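Local coordinates for apical membrane antigen 1 (Babesia divergens, PDB 4APM), which probably takes part in host-cell invasion by the parasite, acting at the moving junction, and carries a bound calcium ion, at residues A[9-14]-A[361-366]; A[13-18]-A[334-339]; A[227-232]-A[329-334]; A[235-240]-A[369-374]. All blocks are in the same frame, centred on the assembly; numbering follows the deposited sequence.

Contact 1: A[9-14]-A[361-366]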
loop_
_atom_site.group_PDB
_atom_site.type_symbol
_atom_site.label_atom_id
_atom_site.label_comp_id
_atom_site.label_asym_id
_atom_site.label_seq_id
_atom_site.Cartn_x
_atom_site.Cartn_y
_atom_site.Cartn_z
ATOM N N LYS A 9 -2.834 -5.806 21.218
ATOM C CA LYS A 9 -3.969 -5.575 20.318
ATOM C C LYS A 9 -4.748 -4.313 20.728
ATOM O O LYS A 9 -5.058 -3.471 19.885
ATOM C CB LYS A 9 -4.896 -6.802 20.274
ATOM C CG LYS A 9 -5.924 -6.783 19.150
ATOM C CD LYS A 9 -6.911 -7.942 19.284
ATOM C CE LYS A 9 -7.829 -8.070 18.070
ATOM N NZ LYS A 9 -8.777 -6.924 17.935
ATOM N N ASP A 10 -5.019 -4.175 22.028
ATOM C CA ASP A 10 -5.788 -3.043 22.551
ATOM C C ASP A 10 -5.066 -1.712 22.415
ATOM O O ASP A 10 -5.620 -0.771 21.878
ATOM C CB ASP A 10 -6.211 -3.270 24.011
ATOM C CG ASP A 10 -7.221 -4.399 24.163
ATOM O OD1 ASP A 10 -8.004 -4.637 23.218
ATOM O OD2 ASP A 10 -7.218 -5.060 25.224
ATOM N N ILE A 11 -3.840 -1.609 22.905
ATOM C CA ILE A 11 -3.204 -0.294 22.905
ATOM C C ILE A 11 -2.750 0.157 21.499
ATOM O O ILE A 11 -2.608 1.352 21.233
ATOM C CB ILE A 11 -2.125 -0.114 24.016
ATOM C CG1 ILE A 11 -0.701 -0.158 23.450
ATOM C CG2 ILE A 11 -2.326 -1.108 25.159
ATOM C CD1 ILE A 11 0.246 0.816 24.122
ATOM N N TRP A 12 -2.660 -0.796 20.576
ATOM C CA TRP A 12 -2.330 -0.498 19.179
ATOM C C TRP A 12 -3.553 -0.274 18.306
ATOM O O TRP A 12 -3.441 0.209 17.170
ATOM C CB TRP A 12 -1.464 -1.614 18.604
ATOM C CG TRP A 12 -0.009 -1.491 18.966
ATOM C CD1 TRP A 12 0.699 -2.219 19.921
ATOM C CD2 TRP A 12 0.984 -0.612 18.342
ATOM N NE1 TRP A 12 2.025 -1.851 19.932
ATOM C CE2 TRP A 12 2.255 -0.880 19.016
ATOM C CE3 TRP A 12 0.947 0.331 17.324
ATOM C CZ2 TRP A 12 3.418 -0.216 18.677
ATOM C CZ3 TRP A 12 2.126 1.013 17.009
ATOM C CH2 TRP A 12 3.329 0.749 17.680
ATOM N N GLY A 13 -4.730 -0.596 18.839
ATOM C CA GLY A 13 -5.936 -0.754 18.030
ATOM C C GLY A 13 -6.301 0.454 17.187
ATOM O O GLY A 13 -6.731 0.318 16.053
ATOM N N ARG A 14 -6.123 1.647 17.728
ATOM C CA ARG A 14 -6.481 2.844 16.987
ATOM C C ARG A 14 -5.519 3.074 15.826
ATOM O O ARG A 14 -5.955 3.299 14.690
ATOM C CB ARG A 14 -6.546 4.071 17.887
ATOM C CG ARG A 14 -7.402 5.176 17.290
ATOM C CD ARG A 14 -7.680 6.298 18.286
ATOM N NE ARG A 14 -6.980 7.524 17.908
ATOM C CZ ARG A 14 -5.869 7.964 18.492
ATOM N NH1 ARG A 14 -5.338 7.299 19.515
ATOM N NH2 ARG A 14 -5.298 9.083 18.068
ATOM N N CYS A 361 6.134 6.899 18.799
ATOM C CA CYS A 361 6.851 6.779 20.074
ATOM C C CYS A 361 5.947 6.701 21.275
ATOM O O CYS A 361 6.307 6.103 22.285
ATOM C CB CYS A 361 7.799 7.951 20.245
ATOM S SG CYS A 361 8.683 8.302 18.726
ATOM N N ASP A 362 4.762 7.285 21.170
ATOM C CA ASP A 362 3.855 7.320 22.309
ATOM C C ASP A 362 3.148 5.994 22.602
ATOM O O ASP A 362 2.497 5.867 23.628
ATOM C CB ASP A 362 2.824 8.442 22.148
ATOM C CG ASP A 362 2.050 8.340 20.844
ATOM O OD1 ASP A 362 2.676 8.079 19.791
ATOM O OD2 ASP A 362 0.819 8.538 20.870
ATOM N N ILE A 363 3.226 5.023 21.695
ATOM C CA ILE A 363 2.526 3.736 21.910
ATOM C C ILE A 363 3.540 2.659 22.314
ATOM O O ILE A 363 4.399 2.268 21.524
ATOM C CB ILE A 363 1.712 3.300 20.664
ATOM C CG1 ILE A 363 0.610 4.316 20.346
ATOM C CG2 ILE A 363 1.092 1.921 20.855
ATOM C CD1 ILE A 363 0.049 4.190 18.937
ATOM N N VAL A 364 3.489 2.242 23.574
ATOM C CA VAL A 364 4.630 1.558 24.191
ATOM C C VAL A 364 4.255 0.125 24.569
ATOM O O VAL A 364 3.259 -0.103 25.248
ATOM C CB VAL A 364 5.191 2.341 25.416
ATOM C CG1 VAL A 364 6.450 1.675 25.957
ATOM C CG2 VAL A 364 5.501 3.785 25.042
ATOM N N THR A 365 5.021 -0.834 24.054
ATOM C CA THR A 365 4.809 -2.263 24.317
ATOM C C THR A 365 6.155 -2.983 24.165
ATOM O O THR A 365 7.071 -2.457 23.555
ATOM C CB THR A 365 3.800 -2.904 23.321
ATOM O OG1 THR A 365 4.234 -2.675 21.973
ATOM C CG2 THR A 365 2.397 -2.339 23.508
ATOM N N ASN A 366 6.274 -4.179 24.728
ATOM C CA ASN A 366 7.444 -5.018 24.485
ATOM C C ASN A 366 7.338 -5.827 23.157
ATOM O O ASN A 366 6.318 -6.474 22.897
ATOM C CB ASN A 366 7.669 -5.959 25.683
ATOM C CG ASN A 366 8.834 -6.912 25.466
ATOM O OD1 ASN A 366 9.994 -6.499 25.487
ATOM N ND2 ASN A 366 8.523 -8.176 25.178
#
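Trp-12, on the N-terminal helix 8-16, comes closest to Ile-363 of the irregular segment 361-366, their CA atoms lying 7.0 Å apart. The contact lays this helix against the loop leading into strand 367-368 of the mixed sheet; the chain is the fragment of domains I, II and III, and this region is probably part of a PAN-like domain. Ile-363, Trp-12 and Ile-11 bury most of the surface, with Thr-365 at the rim of the indole.

Ile-363 CG2 sits over the centre of one face of the indole, 3.6 Å from the centroid of the six-membered ring of Trp-12 and 14° off its normal, a CH-pi contact. The methyl is set there by chi1: CG1 is anti to the carbonyl carbon (-62°), while CG2 is anti to the backbone N. The same CG2 touches Ile-11 CD1 at 3.6 Å, and is thus held between the indole and the end of the isoleucine. Ile-11 and Ile-363 run alongside each other, pointing opposite ways, and Ile-11 CD1 reaches as far as Val-364 O, 3.3 Å away.

Elsewhere Trp-12 touches Pro-360 and strand 335-339, so the indole is buried between the helix, the loop and the sheet edge, although the contact as a whole is at the surface. Cys-361, at the start of segment 361-366, is joined by a disulfide to Cys-409. The one polar group of the indole is also satisfied: Trp-12 NE1 donates to Thr-365 OG1 at 3.1 Å, nearly straight at 168°, with the hydroxyl oxygen lying in the ring plane.

Contact 2: A[13-18]-A[334-339]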
loop_
_atom_site.group_PDB
_atom_site.type_symbol
_atom_site.label_atom_id
_atom_site.label_comp_id
_atom_site.label_asym_id
_atom_site.label_seq_id
_atom_site.Cartn_x
_atom_site.Cartn_y
_atom_site.Cartn_z
ATOM N N GLY A 13 -4.730 -0.596 18.839
ATOM C CA GLY A 13 -5.936 -0.754 18.030
ATOM C C GLY A 13 -6.301 0.454 17.187
ATOM O O GLY A 13 -6.731 0.318 16.053
ATOM N N ARG A 14 -6.123 1.647 17.728
ATOM C CA ARG A 14 -6.481 2.844 16.987
ATOM C C ARG A 14 -5.519 3.074 15.826
ATOM O O ARG A 14 -5.955 3.299 14.690
ATOM C CB ARG A 14 -6.546 4.071 17.887
ATOM C CG ARG A 14 -7.402 5.176 17.290
ATOM C CD ARG A 14 -7.680 6.298 18.286
ATOM N NE ARG A 14 -6.980 7.524 17.908
ATOM C CZ ARG A 14 -5.869 7.964 18.492
ATOM N NH1 ARG A 14 -5.338 7.299 19.515
ATOM N NH2 ARG A 14 -5.298 9.083 18.068
ATOM N N TYR A 15 -4.218 2.964 16.110
ATOM C CA TYR A 15 -3.186 3.225 15.120
ATOM C C TYR A 15 -3.202 2.177 13.995
ATOM O O TYR A 15 -2.846 2.469 12.854
ATOM C CB TYR A 15 -1.800 3.255 15.786
ATOM C CG TYR A 15 -0.678 3.708 14.851
ATOM C CD1 TYR A 15 -0.456 5.072 14.587
ATOM C CD2 TYR A 15 0.165 2.778 14.245
ATOM C CE1 TYR A 15 0.565 5.484 13.725
ATOM C CE2 TYR A 15 1.205 3.174 13.417
ATOM C CZ TYR A 15 1.393 4.515 13.133
ATOM O OH TYR A 15 2.404 4.881 12.253
ATOM N N MET A 16 -3.513 0.939 14.360
ATOM C CA MET A 16 -3.278 -0.208 13.486
ATOM C C MET A 16 -4.497 -0.543 12.630
ATOM O O MET A 16 -4.422 -1.411 11.767
ATOM C CB MET A 16 -2.869 -1.444 14.296
ATOM C CG MET A 16 -1.440 -1.420 14.817
ATOM S SD MET A 16 -0.211 -1.012 13.557
ATOM C CE MET A 16 -0.128 -2.555 12.646
ATOM N N ALA A 17 -5.615 0.136 12.873
ATOM C CA ALA A 17 -6.845 -0.138 12.123
ATOM C C ALA A 17 -6.620 0.016 10.615
ATOM O O ALA A 17 -7.044 -0.829 9.831
ATOM C CB ALA A 17 -7.997 0.738 12.604
ATOM N N LYS A 18 -5.875 1.036 10.216
ATOM C CA LYS A 18 -5.630 1.263 8.788
ATOM C C LYS A 18 -4.952 0.050 8.095
ATOM O O LYS A 18 -5.144 -0.182 6.896
ATOM C CB LYS A 18 -4.824 2.555 8.587
ATOM C CG LYS A 18 -3.398 2.535 9.130
ATOM C CD LYS A 18 -2.694 3.882 8.898
ATOM C CE LYS A 18 -3.022 4.903 9.997
ATOM N NZ LYS A 18 -2.440 4.467 11.320
ATOM N N ASN A 334 -1.381 -6.228 13.723
ATOM C CA ASN A 334 -2.147 -5.450 14.712
ATOM C C ASN A 334 -1.270 -4.819 15.807
ATOM O O ASN A 334 -1.786 -4.232 16.765
ATOM C CB ASN A 334 -3.319 -6.266 15.318
ATOM C CG ASN A 334 -2.850 -7.424 16.199
ATOM O OD1 ASN A 334 -1.755 -7.385 16.762
ATOM N ND2 ASN A 334 -3.684 -8.463 16.316
ATOM N N CYS A 335 0.051 -4.888 15.617
ATOM C CA CYS A 335 1.000 -4.065 16.387
ATOM C C CYS A 335 2.345 -3.947 15.665
ATOM O O CYS A 335 2.600 -4.639 14.663
ATOM C CB CYS A 335 1.225 -4.684 17.758
ATOM S SG CYS A 335 1.886 -6.355 17.607
ATOM N N LEU A 336 3.213 -3.089 16.192
ATOM C CA LEU A 336 4.541 -2.880 15.625
ATOM C C LEU A 336 5.602 -3.161 16.708
ATOM O O LEU A 336 5.327 -3.007 17.890
ATOM C CB LEU A 336 4.681 -1.441 15.101
ATOM C CG LEU A 336 3.691 -0.908 14.053
ATOM C CD1 LEU A 336 4.048 0.518 13.665
ATOM C CD2 LEU A 336 3.628 -1.791 12.816
ATOM N N ILE A 337 6.777 -3.622 16.283
ATOM C CA ILE A 337 7.954 -3.767 17.121
ATOM C C ILE A 337 8.955 -2.691 16.676
ATOM O O ILE A 337 9.161 -2.505 15.470
ATOM C CB ILE A 337 8.602 -5.144 16.877
ATOM C CG1 ILE A 337 7.681 -6.263 17.325
ATOM C CG2 ILE A 337 9.991 -5.236 17.499
ATOM C CD1 ILE A 337 6.919 -6.905 16.185
ATOM N N ILE A 338 9.553 -1.952 17.611
ATOM C CA ILE A 338 10.535 -0.972 17.179
ATOM C C ILE A 338 11.872 -1.646 16.865
ATOM O O ILE A 338 12.262 -2.626 17.516
ATOM C CB ILE A 338 10.685 0.252 18.129
ATOM C CG1 ILE A 338 11.493 1.353 17.432
ATOM C CG2 ILE A 338 11.357 -0.126 19.444
ATOM C CD1 ILE A 338 11.977 2.451 18.355
ATOM N N ASP A 339 12.513 -1.178 15.802
ATOM C CA ASP A 339 13.779 -1.731 15.352
ATOM C C ASP A 339 14.409 -0.790 14.326
ATOM O O ASP A 339 13.866 -0.605 13.250
ATOM C CB ASP A 339 13.575 -3.128 14.751
ATOM C CG ASP A 339 14.869 -3.752 14.287
ATOM O OD1 ASP A 339 15.766 -3.968 15.135
ATOM O OD2 ASP A 339 15.009 -4.002 13.070
#
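Met-16 and Tyr-15 approach Leu-336 from the last turn of helix 8-16, the methionine obliquely and the tyrosine at about a right angle. Their CB atoms all point toward the opposite segment; side chain meets side chain through apolar atoms, and no hydrogen bond crosses.

The Met-16 chain folds rather than reaching straight out: bends at chi2 (-50°) and chi3 (-76°) turn SD and then CE toward the strand. Its thioether lies beside the branch point of the leucine, with SD 3.9 Å from Leu-336 CG, while the terminal CE meets Leu-336 CD2 at 3.8 Å. Nearer the helix, Met-16 CG rests against Asn-334 O at 3.4 Å, and CE comes to 3.8 Å from Cys-335 N, so the side chain lies on backbone as well as on leucine. The other methyl, Leu-336 CD1, meets Tyr-15 CE2 at 3.9 Å.

Behind the tyrosine, Lys-18 NZ stands 3.8 Å above the Tyr-15 ring plane, over its centre, and donates to Tyr-15 O at 2.6 Å, on a lone pair in the carbonyl plane.

Asn-334 and Cys-335 together stand opposite Gly-228, a classic beta bulge where strand 335-339 joins strand 225-231. Helix 8-16 thus packs on the beginning of an outermost strand of the mixed sheet: Trp-12 of the same helix also covers Leu-336, Phe-227 of strand 225-231 touches it as well, and Cys-335 is joined by a disulfide to Cys-235 on strand 234-237.

Contact 3: A[227-232]-A[329-334]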
loop_
_atom_site.group_PDB
_atom_site.type_symbol
_atom_site.label_atom_id
_atom_site.label_comp_id
_atom_site.label_asym_id
_atom_site.label_seq_id
_atom_site.Cartn_x
_atom_site.Cartn_y
_atom_site.Cartn_z
ATOM N N PHE A 227 6.329 -5.216 11.493
ATOM C CA PHE A 227 4.925 -5.619 11.709
ATOM C C PHE A 227 4.827 -6.826 12.645
ATOM O O PHE A 227 5.555 -7.797 12.471
ATOM C CB PHE A 227 4.290 -6.019 10.373
ATOM C CG PHE A 227 3.987 -4.870 9.473
ATOM C CD1 PHE A 227 3.168 -3.837 9.904
ATOM C CD2 PHE A 227 4.442 -4.865 8.154
ATOM C CE1 PHE A 227 2.842 -2.790 9.064
ATOM C CE2 PHE A 227 4.085 -3.833 7.303
ATOM C CZ PHE A 227 3.294 -2.784 7.762
ATOM N N GLY A 228 3.874 -6.800 13.574
ATOM C CA GLY A 228 3.652 -7.942 14.455
ATOM C C GLY A 228 2.188 -8.202 14.767
ATOM O O GLY A 228 1.306 -7.422 14.391
ATOM N N ARG A 229 1.930 -9.294 15.478
ATOM C CA ARG A 229 0.645 -9.479 16.144
ATOM C C ARG A 229 0.822 -9.687 17.643
ATOM O O ARG A 229 1.806 -10.293 18.095
ATOM C CB ARG A 229 -0.146 -10.648 15.520
ATOM C CG ARG A 229 -0.578 -10.397 14.065
ATOM C CD ARG A 229 -1.251 -11.609 13.432
ATOM N NE ARG A 229 -2.414 -12.041 14.203
ATOM C CZ ARG A 229 -3.576 -11.390 14.249
ATOM N NH1 ARG A 229 -3.748 -10.272 13.561
ATOM N NH2 ARG A 229 -4.575 -11.868 14.978
ATOM N N GLY A 230 -0.131 -9.174 18.409
ATOM C CA GLY A 230 -0.130 -9.342 19.852
ATOM C C GLY A 230 -0.116 -10.805 20.228
ATOM O O GLY A 230 -0.822 -11.624 19.626
ATOM N N ALA A 231 0.741 -11.146 21.187
ATOM C CA ALA A 231 0.703 -12.463 21.804
ATOM C C ALA A 231 1.285 -12.425 23.208
ATOM O O ALA A 231 2.423 -11.984 23.411
ATOM C CB ALA A 231 1.437 -13.482 20.948
ATOM N N ASN A 232 0.488 -12.873 24.177
ATOM C CA ASN A 232 0.945 -13.014 25.561
ATOM C C ASN A 232 1.522 -11.722 26.114
ATOM O O ASN A 232 2.535 -11.743 26.809
ATOM C CB ASN A 232 1.990 -14.128 25.666
ATOM C CG ASN A 232 1.373 -15.511 25.655
ATOM O OD1 ASN A 232 1.980 -16.473 26.125
ATOM N ND2 ASN A 232 0.152 -15.616 25.138
ATOM N N ILE A 329 4.694 -10.641 4.075
ATOM C CA ILE A 329 3.815 -11.320 5.019
ATOM C C ILE A 329 2.354 -11.301 4.562
ATOM O O ILE A 329 1.951 -10.480 3.760
ATOM C CB ILE A 329 3.911 -10.731 6.444
ATOM C CG1 ILE A 329 3.505 -9.246 6.456
ATOM C CG2 ILE A 329 5.304 -10.992 7.038
ATOM C CD1 ILE A 329 3.388 -8.632 7.843
ATOM N N GLU A 330 1.566 -12.223 5.090
ATOM C CA GLU A 330 0.210 -12.360 4.636
ATOM C C GLU A 330 -0.809 -12.369 5.760
ATOM O O GLU A 330 -1.999 -12.505 5.499
ATOM C CB GLU A 330 0.046 -13.594 3.746
ATOM C CG GLU A 330 0.092 -14.934 4.480
ATOM C CD GLU A 330 0.206 -16.095 3.503
ATOM O OE1 GLU A 330 -0.238 -15.965 2.334
ATOM O OE2 GLU A 330 0.789 -17.121 3.884
ATOM N N GLU A 331 -0.344 -12.213 6.996
ATOM C CA GLU A 331 -1.244 -12.081 8.129
ATOM C C GLU A 331 -1.432 -10.606 8.430
ATOM O O GLU A 331 -0.499 -9.797 8.256
ATOM C CB GLU A 331 -0.674 -12.794 9.363
ATOM C CG GLU A 331 -0.451 -14.295 9.186
ATOM C CD GLU A 331 0.338 -14.918 10.340
ATOM O OE1 GLU A 331 0.316 -14.354 11.470
ATOM O OE2 GLU A 331 0.989 -15.970 10.116
ATOM N N THR A 332 -2.612 -10.264 8.930
ATOM C CA THR A 332 -2.944 -8.878 9.204
ATOM C C THR A 332 -2.164 -8.396 10.426
ATOM O O THR A 332 -2.223 -9.013 11.470
ATOM C CB THR A 332 -4.457 -8.716 9.437
ATOM O OG1 THR A 332 -5.165 -9.096 8.255
ATOM C CG2 THR A 332 -4.801 -7.279 9.764
ATOM N N PRO A 333 -1.369 -7.327 10.283
ATOM C CA PRO A 333 -0.668 -6.851 11.479
ATOM C C PRO A 333 -1.632 -6.131 12.418
ATOM O O PRO A 333 -2.596 -5.495 11.950
ATOM C CB PRO A 333 0.344 -5.846 10.920
ATOM C CG PRO A 333 0.414 -6.118 9.451
ATOM C CD PRO A 333 -0.933 -6.631 9.062
ATOM N N ASN A 334 -1.381 -6.228 13.723
ATOM C CA ASN A 334 -2.147 -5.450 14.712
ATOM C C ASN A 334 -1.270 -4.819 15.807
ATOM O O ASN A 334 -1.786 -4.232 16.765
ATOM C CB ASN A 334 -3.319 -6.266 15.318
ATOM C CG ASN A 334 -2.850 -7.424 16.199
ATOM O OD1 ASN A 334 -1.755 -7.385 16.762
ATOM N ND2 ASN A 334 -3.684 -8.463 16.316
#
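Phe-227 to Gly-230 of strand 225-231 meet Pro-333 and Asn-334 in a mixed polar and apolar contact, partly buried, where the loop after strand 325-329 turns into strand 335-339 at the edge of the mixed sheet. Asn-334 N donates to Gly-228 O at 3.0 Å, the first step of the sheet pairing that the strand then continues.

Round Phe-227 the contact is apolar. Pro-333 CG lies over one face of the Phe-227 ring, 4.0 Å from its centroid and 29° off the normal, a CH-pi contact. Ile-329 CD1 packs against Phe-227 CB at 3.7 Å. Trp-316 meets the same ring edge to face.

At the outer end Arg-229 reaches over the loop. Its chain bends at chi3 (57°), and NH1 donates to Thr-332 O at 2.9 Å, the oxygen lying close to the guanidinium plane. Over one guanidinium face, offset toward the rim, lies Asn-334 ND2, with the amide plane turned 44° from that of the guanidinium. ND2 and NH1 are both donors and are not bonded to each other. The amide uses its oxygen instead: Gly-230 N donates to Asn-334 OD1 at 2.9 Å, in the carbonyl plane and on a lone pair.

Glu-331 OE1 stays 4.5 Å from Arg-229 NE, beyond a salt bridge. The carboxylate has that of Glu-239 as a close neighbour; if both are ionised, the guanidinium may ease their repulsion from a distance, while its directed bond goes to a backbone oxygen and ties the side chain to the loop backbone.

Contact 4: A[235-240]-A[369-374]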
loop_
_atom_site.group_PDB
_atom_site.type_symbol
_atom_site.label_atom_id
_atom_site.label_comp_id
_atom_site.label_asym_id
_atom_site.label_seq_id
_atom_site.Cartn_x
_atom_site.Cartn_y
_atom_site.Cartn_z
ATOM N N CYS A 235 4.309 -7.692 21.557
ATOM C CA CYS A 235 4.123 -7.668 20.122
ATOM C C CYS A 235 5.163 -8.582 19.483
ATOM O O CYS A 235 6.378 -8.391 19.677
ATOM C CB CYS A 235 4.225 -6.228 19.587
ATOM S SG CYS A 235 3.929 -6.083 17.797
ATOM N N VAL A 236 4.693 -9.613 18.778
ATOM C CA VAL A 236 5.597 -10.588 18.150
ATOM C C VAL A 236 5.659 -10.403 16.614
ATOM O O VAL A 236 4.631 -10.379 15.943
ATOM C CB VAL A 236 5.191 -12.055 18.493
ATOM C CG1 VAL A 236 6.159 -13.052 17.868
ATOM C CG2 VAL A 236 5.117 -12.265 20.000
ATOM N N ALA A 237 6.874 -10.277 16.076
ATOM C CA ALA A 237 7.099 -10.177 14.640
ATOM C C ALA A 237 6.360 -11.279 13.888
ATOM O O ALA A 237 6.410 -12.459 14.283
ATOM C CB ALA A 237 8.590 -10.238 14.338
ATOM N N ILE A 238 5.685 -10.894 12.801
ATOM C CA ILE A 238 4.939 -11.838 11.966
ATOM C C ILE A 238 5.887 -12.588 11.026
ATOM O O ILE A 238 6.749 -11.974 10.377
ATOM C CB ILE A 238 3.840 -11.109 11.144
ATOM C CG1 ILE A 238 2.673 -10.754 12.029
ATOM C CG2 ILE A 238 3.342 -11.971 9.992
ATOM C CD1 ILE A 238 1.823 -9.639 11.467
ATOM N N GLU A 239 5.700 -13.903 10.918
ATOM C CA GLU A 239 6.557 -14.749 10.075
ATOM C C GLU A 239 6.374 -14.428 8.592
ATOM O O GLU A 239 5.293 -14.028 8.150
ATOM C CB GLU A 239 6.260 -16.233 10.315
ATOM C CG GLU A 239 4.826 -16.604 9.985
ATOM C CD GLU A 239 4.594 -18.102 9.934
ATOM O OE1 GLU A 239 5.561 -18.880 10.139
ATOM O OE2 GLU A 239 3.439 -18.495 9.659
ATOM N N SER A 240 7.440 -14.601 7.829
ATOM C CA SER A 240 7.415 -14.269 6.421
ATOM C C SER A 240 6.550 -15.274 5.691
ATOM O O SER A 240 6.585 -16.466 6.009
ATOM C CB SER A 240 8.829 -14.311 5.868
ATOM O OG SER A 240 9.702 -13.644 6.745
ATOM N N ILE A 369 11.627 -8.962 17.881
ATOM C CA ILE A 369 12.019 -8.657 16.503
ATOM C C ILE A 369 11.946 -9.862 15.540
ATOM O O ILE A 369 11.656 -9.693 14.353
ATOM C CB ILE A 369 13.415 -7.995 16.407
ATOM C CG1 ILE A 369 14.512 -8.929 16.914
ATOM C CG2 ILE A 369 13.438 -6.645 17.112
ATOM C CD1 ILE A 369 15.908 -8.479 16.540
ATOM N N GLU A 370 12.241 -11.063 16.044
ATOM C CA GLU A 370 12.257 -12.272 15.211
ATOM C C GLU A 370 10.923 -12.989 15.305
ATOM O O GLU A 370 10.375 -13.152 16.392
ATOM C CB GLU A 370 13.371 -13.241 15.644
ATOM C CG GLU A 370 14.752 -12.964 15.074
ATOM C CD GLU A 370 14.844 -13.248 13.587
ATOM O OE1 GLU A 370 14.531 -14.388 13.167
ATOM O OE2 GLU A 370 15.238 -12.329 12.833
ATOM N N PRO A 371 10.413 -13.459 14.159
ATOM C CA PRO A 371 9.256 -14.344 14.102
ATOM C C PRO A 371 9.422 -15.607 14.940
ATOM O O PRO A 371 10.512 -15.910 15.411
ATOM C CB PRO A 371 9.196 -14.725 12.625
ATOM C CG PRO A 371 9.793 -13.558 11.917
ATOM C CD PRO A 371 10.899 -13.098 12.817
ATOM N N ARG A 372 8.356 -16.377 15.068
ATOM C CA ARG A 372 8.488 -17.754 15.531
ATOM C C ARG A 372 7.730 -18.717 14.599
ATOM O O ARG A 372 6.620 -19.158 14.919
ATOM C CB ARG A 372 7.998 -17.878 16.979
ATOM C CG ARG A 372 7.966 -16.565 17.741
ATOM C CD ARG A 372 8.514 -16.741 19.146
ATOM N NE ARG A 372 7.691 -16.066 20.140
ATOM C CZ ARG A 372 7.967 -16.037 21.439
ATOM N NH1 ARG A 372 9.045 -16.654 21.899
ATOM N NH2 ARG A 372 7.162 -15.398 22.279
ATOM N N PRO A 373 8.307 -19.011 13.420
ATOM C CA PRO A 373 7.610 -19.901 12.493
ATOM C C PRO A 373 7.675 -21.355 12.955
ATOM O O PRO A 373 8.543 -21.714 13.754
ATOM C CB PRO A 373 8.379 -19.718 11.172
ATOM C CG PRO A 373 9.704 -19.114 11.542
ATOM C CD PRO A 373 9.700 -18.759 13.007
ATOM N N ARG A 374 6.733 -22.170 12.487
ATOM C CA ARG A 374 6.867 -23.625 12.554
ATOM C C ARG A 374 8.292 -24.045 12.165
ATOM O O ARG A 374 8.813 -23.600 11.140
ATOM C CB ARG A 374 5.841 -24.295 11.623
ATOM C CG ARG A 374 4.388 -24.049 12.009
ATOM C CD ARG A 374 3.505 -23.820 10.787
ATOM N NE ARG A 374 2.097 -23.699 11.159
ATOM C CZ ARG A 374 1.308 -24.729 11.463
ATOM N NH1 ARG A 374 1.779 -25.967 11.412
ATOM N NH2 ARG A 374 0.044 -24.524 11.814
#
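Ala-237 and Pro-371 have their CA atoms 4.7 Å apart where strand 234-237 and the segment following strand 367-368, its parallel neighbour in the mixed sheet, run out into irregular chain. Past the strand ends the two backbones run on inclined by 53° and stay in touch, and no hydrogen bond crosses between them. Glu-239, Ala-237 and Pro-371 bury the largest areas in this surface contact.

Ala-237 fits tightly: its CB lies 3.1 Å from Ile-369 O, so the methyl is pressed against a carbonyl. Ala-237 O, in turn, receives a CA-H...O contact from Pro-371 CA at 3.4 Å, with 152° at the hydrogen. The Pro-371 ring packs against segment 235-240: its CD is 4.0 Å from Ala-237 CB, and its CB is 3.7 Å from Glu-239 CA.

Val-236, one residue earlier, puts CG1 against the aliphatic part of Arg-372, the two side chains crossing at about a right angle. The guanidinium of Arg-372 has its partners outside the contact: a salt bridge from NH1 to Glu-385 and a cation-pi contact with Tyr-368, the residue just before Ile-369.

The Glu-239 chain starts with CG between the backbone N and the carbonyl carbon (chi1 61°) and is extended beyond it. It crosses Pro-373 obliquely, and its OE1 ends 3.1 Å from Pro-373 CB and 3.3 Å from Pro-373 CA.

How the contacts relate
Contacts 1 and 2 share helix 8-16, which packs against both segment 361-366 and strand 335-339, Trp-12 touching each. Contact 2 is the buried one and has no hydrogen bond across its segments, whereas contact 1 lies at the surface and adds a single indole hydrogen bond. Contact 3 is partly buried, between contact 2 and the surface contacts 1 and 4; it meets contact 2 at Asn-334, where helix packing gives way to directed backbone and amide bonds. Contact 4 has proline and carbonyl packing in place of hydrogen bonds. The Cys-235 to Cys-335 disulfide ties contact 4 to contact 2, and sheet pairing between strands 225-231 and 234-237 joins it to contact 3.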